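PDB 3KEY: protein STN1 from Saccharomyces cerevisiae, which helps regulate telomere length and protect chromosome ends, restraining telomerase loading through its interaction with CDC13. Local coordinates for residues L90-K93 with N94-Y98; A6-N9 with L10-I13. All coordinates share one frame; numbering follows the deposited sequence.

Contact 1: L90-K93 with N94-Y98; sequences LPLK and NLFEY
With CG of Leu-92 anti to the backbone N (chi1 180°) and the ring of Phe-96 swung to chi1 -103°, the two side chains one helical turn apart lie side by side and point the same way. Methyl CD1 of Leu-92 rests 4.0 Å from CD2 of Phe-96, about as near to CE2, beside the CD2-CE2 bond and close to the ring plane, not over a face. Leu-92 O lies in the ring plane at the edge, 3.5 Å from CD2 of Phe-96, while accepting the backbone N-H of Phe-96 (O to N 3.0 Å). On another side of the helix, Asn-94 folds its amide back over the preceding turn: ND2 comes within 3.0 Å of Leu-90 O, but at a poor angle for a hydrogen bond, and that oxygen is held instead by Asn-94 N at 2.8 Å. An alanine here would keep this backbone bond but is likely to leave Leu-90 O without the amide lying against it. CG of Leu-95 similarly sits 3.1 Å from Pro-91 O. Extended Lys-93 carries NZ to the carbonyl oxygens of Leu-17 and Met-19, just after helix 6-16, whereas Phe-96 also meets helix 132-149. The i to i+4 pattern is that of an alpha-helix, here the N-terminal turns of the first helix of the second winged helix-turn-helix domain.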
ATOM      1  N   LEU A  90       0.624   3.281  11.942  1.00 40.70           N
ATOM      2  CA  LEU A  90       1.726   2.402  12.338  1.00 43.08           C
ATOM      3  C   LEU A  90       1.750   1.051  11.627  1.00 42.98           C
ATOM      4  O   LEU A  90       2.821   0.521  11.332  1.00 44.06           O
ATOM      5  CB  LEU A  90       1.716   2.184  13.850  1.00 45.27           C
ATOM      6  CG  LEU A  90       2.086   3.410  14.687  1.00 48.25           C
ATOM      7  CD1 LEU A  90       2.118   3.028  16.169  1.00 49.85           C
ATOM      8  CD2 LEU A  90       3.442   3.938  14.245  1.00 49.61           C
ATOM      9  N   PRO A  91       0.576   0.460  11.359  1.00 41.87           N
ATOM     10  CA  PRO A  91       0.584  -0.834  10.667  1.00 40.37           C
ATOM     11  C   PRO A  91       1.294  -0.711   9.313  1.00 40.87           C
ATOM     12  O   PRO A  91       2.125  -1.554   8.933  1.00 37.21           O
ATOM     13  CB  PRO A  91      -0.900  -1.136  10.493  1.00 40.38           C
ATOM     14  CG  PRO A  91      -1.507  -0.521  11.735  1.00 41.38           C
ATOM     15  CD  PRO A  91      -0.778   0.804  11.833  1.00 40.15           C
ATOM     16  N   LEU A  92       0.948   0.357   8.596  1.00 39.43           N
ATOM     17  CA  LEU A  92       1.498   0.635   7.276  1.00 37.62           C
ATOM     18  C   LEU A  92       3.005   0.847   7.314  1.00 36.84           C
ATOM     19  O   LEU A  92       3.759   0.256   6.526  1.00 34.43           O
ATOM     20  CB  LEU A  92       0.824   1.878   6.682  1.00 36.33           C
ATOM     21  CG  LEU A  92       1.295   2.310   5.291  1.00 36.79           C
ATOM     22  CD1 LEU A  92       1.144   1.149   4.318  1.00 35.39           C
ATOM     23  CD2 LEU A  92       0.486   3.514   4.824  1.00 37.35           C
ATOM     24  N   LYS A  93       3.444   1.703   8.225  1.00 36.00           N
ATOM     25  CA  LYS A  93       4.859   1.992   8.354  1.00 38.20           C
ATOM     26  C   LYS A  93       5.660   0.787   8.846  1.00 38.10           C
ATOM     27  O   LYS A  93       6.807   0.598   8.434  1.00 39.40           O
ATOM     28  CB  LYS A  93       5.048   3.199   9.266  1.00 41.70           C
ATOM     29  CG  LYS A  93       4.355   4.418   8.703  1.00 47.31           C
ATOM     30  CD  LYS A  93       4.555   5.657   9.541  1.00 53.44           C
ATOM     31  CE  LYS A  93       3.958   6.846   8.816  1.00 56.16           C
ATOM     32  NZ  LYS A  93       4.327   8.113   9.472  1.00 61.85           N
ATOM     33  N   ASN A  94       5.067  -0.029   9.720  1.00 36.21           N
ATOM     34  CA  ASN A  94       5.755  -1.221  10.197  1.00 35.45           C
ATOM     35  C   ASN A  94       5.833  -2.271   9.078  1.00 34.46           C
ATOM     36  O   ASN A  94       6.800  -3.030   9.001  1.00 32.50           O
ATOM     37  CB  ASN A  94       5.046  -1.830  11.410  1.00 36.50           C
ATOM     38  CG  ASN A  94       5.178  -0.973  12.654  1.00 38.72           C
ATOM     39  OD1 ASN A  94       6.174  -0.277  12.839  1.00 40.50           O
ATOM     40  ND2 ASN A  94       4.175  -1.030  13.520  1.00 40.63           N
ATOM     41  N   LEU A  95       4.811  -2.326   8.227  1.00 34.08           N
ATOM     42  CA  LEU A  95       4.795  -3.283   7.118  1.00 34.40           C
ATOM     43  C   LEU A  95       5.890  -2.925   6.122  1.00 32.92           C
ATOM     44  O   LEU A  95       6.570  -3.801   5.590  1.00 31.21           O
ATOM     45  CB  LEU A  95       3.433  -3.278   6.412  1.00 35.03           C
ATOM     46  CG  LEU A  95       2.332  -4.045   7.144  1.00 39.86           C
ATOM     47  CD1 LEU A  95       0.956  -3.739   6.552  1.00 43.50           C
ATOM     48  CD2 LEU A  95       2.648  -5.531   7.064  1.00 41.69           C
ATOM     49  N   PHE A  96       6.064  -1.628   5.883  1.00 33.25           N
ATOM     50  CA  PHE A  96       7.093  -1.167   4.966  1.00 36.03           C
ATOM     51  C   PHE A  96       8.483  -1.454   5.521  1.00 36.84           C
ATOM     52  O   PHE A  96       9.376  -1.848   4.774  1.00 35.88           O
ATOM     53  CB  PHE A  96       6.928   0.327   4.683  1.00 36.74           C
ATOM     54  CG  PHE A  96       6.306   0.612   3.353  1.00 39.87           C
ATOM     55  CD1 PHE A  96       7.098   0.721   2.214  1.00 41.05           C
ATOM     56  CD2 PHE A  96       4.923   0.722   3.227  1.00 40.55           C
ATOM     57  CE1 PHE A  96       6.529   0.935   0.961  1.00 42.93           C
ATOM     58  CE2 PHE A  96       4.335   0.933   1.978  1.00 43.92           C
ATOM     59  CZ  PHE A  96       5.140   1.042   0.841  1.00 45.37           C
ATOM     60  N   GLU A  97       8.674  -1.245   6.820  1.00 37.94           N
ATOM     61  CA  GLU A  97       9.968  -1.523   7.432  1.00 39.43           C
ATOM     62  C   GLU A  97      10.257  -3.009   7.264  1.00 37.39           C
ATOM     63  O   GLU A  97      11.340  -3.396   6.821  1.00 36.90           O
ATOM     64  CB  GLU A  97       9.961  -1.160   8.917  1.00 41.97           C
ATOM     65  CG  GLU A  97      10.507   0.229   9.221  1.00 50.82           C
ATOM     66  CD  GLU A  97      10.489   0.558  10.708  1.00 54.10           C
ATOM     67  OE1 GLU A  97      10.905  -0.303  11.522  1.00 55.68           O
ATOM     68  OE2 GLU A  97      10.065   1.682  11.057  1.00 56.53           O
ATOM     69  N   TYR A  98       9.271  -3.839   7.609  1.00 35.80           N
ATOM     70  CA  TYR A  98       9.406  -5.286   7.483  1.00 34.32           C
ATOM     71  C   TYR A  98       9.815  -5.703   6.052  1.00 32.85           C
ATOM     72  O   TYR A  98      10.754  -6.483   5.868  1.00 30.44           O
ATOM     73  CB  TYR A  98       8.084  -5.944   7.877  1.00 35.30           C
ATOM     74  CG  TYR A  98       8.061  -7.454   7.779  1.00 37.87           C
ATOM     75  CD1 TYR A  98       7.850  -8.095   6.555  1.00 38.06           C
ATOM     76  CD2 TYR A  98       8.219  -8.244   8.921  1.00 38.07           C
ATOM     77  CE1 TYR A  98       7.793  -9.490   6.471  1.00 39.47           C
ATOM     78  CE2 TYR A  98       8.165  -9.636   8.853  1.00 39.37           C
ATOM     79  CZ  TYR A  98       7.948 -10.253   7.629  1.00 41.78           C
ATOM     80  OH  TYR A  98       7.864 -11.628   7.567  1.00 42.12           O
TER

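Contact 2: A6-N9 with L10-I13; sequences AKSN and LMLI
Helix 6-16 is the first helix of the N-terminal of the two winged helix-turn-helix domains, and residues 6-13 form its opening two turns. Ser-8 and Met-11 meet through their side chains: the methionine runs out extended and then bends at its last torsion (chi3 72°), which turns methyl CE back along the helix to 3.9 Å from OG of Ser-8 and 4.2 Å from CB of Ser-8. This is a van der Waals approach to the serine's CB-OG arm.

Four backbone bonds knit the turns together. Leu-10 N binds Ala-6 O at 3.0 Å, and Met-11 N reaches Lys-7 O at 2.9 Å. Leu-12 N donates to Ser-8 O, also at 2.9 Å, while Ile-13 N and Asn-9 O, 3.1 Å apart, make a more bent link of 144°. Two branched side chains lean back over these acceptors. CG of Leu-12 lies 3.2 Å from Ser-8 O, and CG1 of Ile-13, anti to its own carbonyl carbon (chi1 -66°), comes equally near to Asn-9 O, so aliphatic carbon helps screen both oxygens.

Around the helix, Leu-10 packs on Leu-67 and Leu-71 of helix 56-73, and Ile-13 faces helix 31-47. NZ of Lys-7 forms a salt bridge with Asp-137 of helix 132-149, a helix of the second domain that Met-11 and Leu-12 also touch at Glu-141. The arrangement is that of a regular alpha-helix whose apolar side packs against helices 31-47 and 56-73 of a winged helix-turn-helix domain, while another side faces the companion domain.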
ATOM      1  N   ALA A   6      -4.974   4.025  -7.638  1.00 44.44           N
ATOM      2  CA  ALA A   6      -5.351   5.158  -6.795  1.00 44.01           C
ATOM      3  C   ALA A   6      -5.123   4.794  -5.327  1.00 42.97           C
ATOM      4  O   ALA A   6      -4.614   5.596  -4.540  1.00 40.08           O
ATOM      5  CB  ALA A   6      -6.814   5.526  -7.034  1.00 42.40           C
ATOM      6  N   LYS A   7      -5.503   3.569  -4.974  1.00 42.13           N
ATOM      7  CA  LYS A   7      -5.340   3.065  -3.619  1.00 42.93           C
ATOM      8  C   LYS A   7      -3.873   3.139  -3.177  1.00 42.17           C
ATOM      9  O   LYS A   7      -3.577   3.610  -2.079  1.00 40.81           O
ATOM     10  CB  LYS A   7      -5.833   1.616  -3.545  1.00 44.20           C
ATOM     11  CG  LYS A   7      -5.696   0.970  -2.179  1.00 46.59           C
ATOM     12  CD  LYS A   7      -5.923  -0.528  -2.269  1.00 48.78           C
ATOM     13  CE  LYS A   7      -4.784  -1.202  -3.020  1.00 53.37           C
ATOM     14  NZ  LYS A   7      -5.037  -2.648  -3.260  1.00 54.75           N
ATOM     15  N   SER A   8      -2.955   2.672  -4.024  1.00 41.62           N
ATOM     16  CA  SER A   8      -1.538   2.708  -3.675  1.00 42.38           C
ATOM     17  C   SER A   8      -0.976   4.135  -3.660  1.00 41.69           C
ATOM     18  O   SER A   8      -0.002   4.406  -2.967  1.00 42.70           O
ATOM     19  CB  SER A   8      -0.722   1.796  -4.605  1.00 43.66           C
ATOM     20  OG  SER A   8      -0.842   0.426  -4.214  1.00 42.42           O
ATOM     21  N   ASN A   9      -1.583   5.048  -4.413  1.00 42.15           N
ATOM     22  CA  ASN A   9      -1.124   6.439  -4.384  1.00 41.62           C
ATOM     23  C   ASN A   9      -1.475   7.025  -3.005  1.00 40.51           C
ATOM     24  O   ASN A   9      -0.683   7.761  -2.409  1.00 39.93           O
ATOM     25  CB  ASN A   9      -1.789   7.273  -5.487  1.00 43.85           C
ATOM     26  CG  ASN A   9      -1.104   7.111  -6.840  1.00 48.44           C
ATOM     27  OD1 ASN A   9       0.126   7.055  -6.927  1.00 50.93           O
ATOM     28  ND2 ASN A   9      -1.899   7.055  -7.904  1.00 48.30           N
ATOM     29  N   LEU A  10      -2.665   6.698  -2.503  1.00 37.87           N
ATOM     30  CA  LEU A  10      -3.075   7.169  -1.187  1.00 36.94           C
ATOM     31  C   LEU A  10      -2.187   6.478  -0.159  1.00 35.73           C
ATOM     32  O   LEU A  10      -1.757   7.097   0.814  1.00 36.11           O
ATOM     33  CB  LEU A  10      -4.547   6.841  -0.907  1.00 36.39           C
ATOM     34  CG  LEU A  10      -5.011   7.175   0.519  1.00 36.43           C
ATOM     35  CD1 LEU A  10      -4.772   8.655   0.812  1.00 40.32           C
ATOM     36  CD2 LEU A  10      -6.477   6.820   0.686  1.00 36.61           C
ATOM     37  N   MET A  11      -1.910   5.194  -0.383  1.00 35.29           N
ATOM     38  CA  MET A  11      -1.050   4.445   0.527  1.00 36.34           C
ATOM     39  C   MET A  11       0.311   5.142   0.665  1.00 36.59           C
ATOM     40  O   MET A  11       0.816   5.319   1.776  1.00 35.41           O
ATOM     41  CB  MET A  11      -0.846   3.007   0.028  1.00 36.38           C
ATOM     42  CG  MET A  11       0.117   2.196   0.904  1.00 35.96           C
ATOM     43  SD  MET A  11       0.444   0.526   0.280  1.00 38.75           S
ATOM     44  CE  MET A  11       1.496   0.898  -1.162  1.00 35.44           C
ATOM     45  N   LEU A  12       0.894   5.551  -0.459  1.00 36.83           N
ATOM     46  CA  LEU A  12       2.194   6.224  -0.437  1.00 39.15           C
ATOM     47  C   LEU A  12       2.145   7.573   0.274  1.00 38.28           C
ATOM     48  O   LEU A  12       3.129   7.996   0.884  1.00 39.24           O
ATOM     49  CB  LEU A  12       2.728   6.414  -1.863  1.00 42.20           C
ATOM     50  CG  LEU A  12       3.141   5.141  -2.608  1.00 45.48           C
ATOM     51  CD1 LEU A  12       3.641   5.514  -3.996  1.00 46.92           C
ATOM     52  CD2 LEU A  12       4.228   4.408  -1.833  1.00 45.76           C
ATOM     53  N   ILE A  13       1.010   8.256   0.190  1.00 38.16           N
ATOM     54  CA  ILE A  13       0.865   9.545   0.854  1.00 37.24           C
ATOM     55  C   ILE A  13       0.866   9.296   2.365  1.00 37.22           C
ATOM     56  O   ILE A  13       1.584   9.958   3.122  1.00 35.87           O
ATOM     57  CB  ILE A  13      -0.451  10.234   0.431  1.00 38.78           C
ATOM     58  CG1 ILE A  13      -0.380  10.602  -1.058  1.00 39.31           C
ATOM     59  CG2 ILE A  13      -0.710  11.454   1.306  1.00 40.08           C
ATOM     60  CD1 ILE A  13      -1.644  11.232  -1.616  1.00 36.15           C
TER

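Contact 2 comes first along the chain, on helix 6-16 of the first winged helix-turn-helix domain; contact 1 follows on helix 90-108, which opens the second domain directly after strand 86-88 of the first domain's sheet. Their centres are about 14 Å apart, yet the two helices touch: CD2 of Leu-92 packs 3.6 Å from Met-11 O, and CZ of Phe-96 lies 4.2 Å from CE of Met-11. Met-11 therefore contributes to both its own helix and the boundary between domains. With helix 132-149 reaching both contacts, the opening helices of the two domains share one interface, consistent with a fixed relative placement of the paired domains.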